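Local coordinates for possible protein of nuclear scaffold (Encephalitozoon cuniculi, PDB 3KAE), which is the Cdc27 (APC3) subunit of the anaphase-promoting complex, whose N-terminal tetratricopeptide repeat domain forms a homodimer, at the interface of chains A and B. Residues are numbered along the deposited sequence; one frame, centred on the assembly and turned at random. Chains: chain A/B, Possible protein of nuclear scaffold.

The interface of chains A and B. Residues chain A 23, 26-27; chain B 145, 177, 180, 206, 209.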
ATOM      1  N   PHE A  23      12.017  -5.035   8.229  1.00 48.37           N
ATOM      2  CA  PHE A  23      13.172  -5.268   9.082  1.00 53.12           C
ATOM      3  C   PHE A  23      12.887  -4.949  10.547  1.00 50.38           C
ATOM      4  O   PHE A  23      13.106  -5.793  11.417  1.00 44.24           O
ATOM      5  CB  PHE A  23      14.386  -4.459   8.605  1.00 54.72           C
ATOM      6  CG  PHE A  23      15.636  -4.751   9.379  1.00 59.98           C
ATOM      7  CD1 PHE A  23      15.877  -4.135  10.599  1.00 65.44           C
ATOM      8  CD2 PHE A  23      16.551  -5.669   8.910  1.00 56.32           C
ATOM      9  CE1 PHE A  23      17.016  -4.413  11.323  1.00 52.67           C
ATOM     10  CE2 PHE A  23      17.696  -5.942   9.620  1.00 66.05           C
ATOM     11  CZ  PHE A  23      17.929  -5.312  10.829  1.00 57.22           C
ATOM     12  N   ALA A  26      10.669  -7.458  11.982  1.00 48.85           N
ATOM     13  CA  ALA A  26      11.381  -8.704  12.225  1.00 58.17           C
ATOM     14  C   ALA A  26      12.129  -8.699  13.569  1.00 63.44           C
ATOM     15  O   ALA A  26      12.238  -9.732  14.235  1.00 69.03           O
ATOM     16  CB  ALA A  26      12.317  -8.985  11.082  1.00 50.94           C
ATOM     17  N   CYS A  27      12.629  -7.529  13.958  1.00 53.23           N
ATOM     18  CA  CYS A  27      13.307  -7.345  15.241  1.00 55.71           C
ATOM     19  C   CYS A  27      12.340  -7.491  16.399  1.00 70.38           C
ATOM     20  O   CYS A  27      12.711  -7.928  17.480  1.00 72.70           O
ATOM     21  CB  CYS A  27      13.930  -5.945  15.314  1.00 39.72           C
ATOM     22  SG  CYS A  27      15.216  -5.609  14.097  1.00 60.28           S
TER
ATOM     23  N   PHE B 145      18.295   5.313  11.597  1.00 44.11           N
ATOM     24  CA  PHE B 145      18.369   4.015  10.935  1.00 50.23           C
ATOM     25  C   PHE B 145      17.255   3.876   9.894  1.00 49.41           C
ATOM     26  O   PHE B 145      16.085   3.978  10.224  1.00 53.24           O
ATOM     27  CB  PHE B 145      18.259   2.866  11.954  1.00 62.77           C
ATOM     28  CG  PHE B 145      18.173   1.493  11.320  1.00 75.09           C
ATOM     29  CD1 PHE B 145      16.999   1.057  10.722  1.00 61.33           C
ATOM     30  CD2 PHE B 145      19.265   0.632  11.329  1.00 71.38           C
ATOM     31  CE1 PHE B 145      16.917  -0.195  10.127  1.00 46.69           C
ATOM     32  CE2 PHE B 145      19.177  -0.628  10.747  1.00 65.20           C
ATOM     33  CZ  PHE B 145      17.993  -1.033  10.137  1.00 63.58           C
ATOM     34  N   GLU B 177      18.504  -2.509  16.322  1.00 77.25           N
ATOM     35  CA  GLU B 177      18.958  -2.332  14.953  1.00 78.47           C
ATOM     36  C   GLU B 177      20.362  -1.730  14.910  1.00 71.54           C
ATOM     37  O   GLU B 177      21.143  -2.043  14.016  1.00 65.12           O
ATOM     38  CB  GLU B 177      17.960  -1.493  14.137  1.00 74.64           C
ATOM     39  CG  GLU B 177      17.933  -0.000  14.453  1.00 77.14           C
ATOM     40  CD  GLU B 177      17.070   0.343  15.653  1.00 84.29           C
ATOM     41  OE1 GLU B 177      16.862  -0.523  16.529  1.00 93.35           O
ATOM     42  OE2 GLU B 177      16.602   1.494  15.724  1.00 79.96           O
ATOM     43  N   TYR B 180      22.628  -4.376  15.402  1.00 67.47           N
ATOM     44  CA  TYR B 180      22.724  -5.186  14.195  1.00 46.00           C
ATOM     45  C   TYR B 180      23.775  -4.610  13.260  1.00 59.42           C
ATOM     46  O   TYR B 180      24.527  -5.341  12.603  1.00 51.13           O
ATOM     47  CB  TYR B 180      21.379  -5.270  13.486  1.00 66.31           C
ATOM     48  CG  TYR B 180      21.473  -5.605  12.015  1.00 49.21           C
ATOM     49  CD1 TYR B 180      21.567  -4.603  11.065  1.00 48.85           C
ATOM     50  CD2 TYR B 180      21.460  -6.924  11.574  1.00 60.57           C
ATOM     51  CE1 TYR B 180      21.643  -4.900   9.709  1.00 45.62           C
ATOM     52  CE2 TYR B 180      21.547  -7.232  10.220  1.00 42.19           C
ATOM     53  CZ  TYR B 180      21.637  -6.210   9.299  1.00 48.42           C
ATOM     54  OH  TYR B 180      21.714  -6.504   7.967  1.00 49.53           O
ATOM     55  N   ILE B 206      15.764 -11.201  12.190  1.00 64.10           N
ATOM     56  CA  ILE B 206      16.947 -10.375  11.975  1.00 58.06           C
ATOM     57  C   ILE B 206      18.126 -11.224  11.481  1.00 67.95           C
ATOM     58  O   ILE B 206      18.984 -10.751  10.716  1.00 55.89           O
ATOM     59  CB  ILE B 206      17.335  -9.617  13.266  1.00 56.95           C
ATOM     60  CG1 ILE B 206      18.367  -8.534  12.967  1.00 56.85           C
ATOM     61  CG2 ILE B 206      17.830 -10.593  14.353  1.00 52.08           C
ATOM     62  CD1 ILE B 206      18.663  -7.630  14.150  1.00 63.63           C
ATOM     63  N   TYR B 209      18.786 -11.512   7.664  1.00 44.00           N
ATOM     64  CA  TYR B 209      19.583 -10.445   7.070  1.00 52.76           C
ATOM     65  C   TYR B 209      21.067 -10.641   7.378  1.00 42.22           C
ATOM     66  O   TYR B 209      21.893 -10.633   6.478  1.00 51.86           O
ATOM     67  CB  TYR B 209      19.122  -9.080   7.594  1.00 51.15           C
ATOM     68  CG  TYR B 209      17.690  -8.744   7.276  1.00 54.43           C
ATOM     69  CD1 TYR B 209      17.364  -8.065   6.107  1.00 60.54           C
ATOM     70  CD2 TYR B 209      16.663  -9.096   8.145  1.00 48.87           C
ATOM     71  CE1 TYR B 209      16.055  -7.745   5.803  1.00 64.69           C
ATOM     72  CE2 TYR B 209      15.346  -8.784   7.858  1.00 63.78           C
ATOM     73  CZ  TYR B 209      15.038  -8.099   6.678  1.00 77.55           C
ATOM     74  OH  TYR B 209      13.721  -7.773   6.353  1.00 65.57           O
TER
HETATM   75  O   HOH W   1      14.822 -11.256  14.770  1.00 47.61           O
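A:Phe23 pushes its ring into a pocket walled by B:Tyr180 and B:Tyr209, meeting both tyrosines edge to face in the homodimer interface of this tetratricopeptide repeat (TPR) domain. Its CD2 sits over the centre of the B:Tyr209 ring, 3.5 Å from CE2, with the two planes inclined at 62°. The far end of the phenylalanine, CZ, stands over the middle of the B:Tyr180 face, 3.7 Å from CD1, and those planes meet at 65°. Thus one rim of A:Phe23 points its C-H groups at two aromatic faces on neighbouring helices of chain B, 176-190 and 206-220, a geometry in which the slightly positive edge of one ring meets the pi cloud of another. Above one face of A:Phe23, out toward its CD1 and CE1 side, comes CZ of B:Phe145, 3.7 Å from CE1; the two side chains cross at about a right angle. On the other side of the ring plane, beyond the rim near CZ, B:Ile206 adds a beta-branched, fairly rigid aliphatic wall whose shape suits the ring's border: its extended branch places CG1 3.9 Å from A:Phe23 CZ, and its CD1 continues to A:Cys27 SG at 4.0 Å. The face of B:Phe145 is backed, toward its rim, by CG of B:Glu177 from its own chain. CB of B:Glu177 lies 4.2 Å from A:Phe23 CE1, and the bend at chi2 carries the carboxylate away from the ring.

With CG anti to the backbone N (chi1 -175°), the phenylalanine ring projects from helix 18-28 toward chain B. A flat, wholly apolar ring suits a position bordered by aromatic and aliphatic carbons. The compact thiol, one helical turn after A:Phe23, fits beside the isoleucine, while the small side chain of A:Ala26 probably allows helix 18-28 to approach the start of helix 206-220. There a water bridges the chains, lying 2.7 Å from B:Ile206 N in a nearly straight hydrogen bond and 3.0 Å from A:Ala26 O.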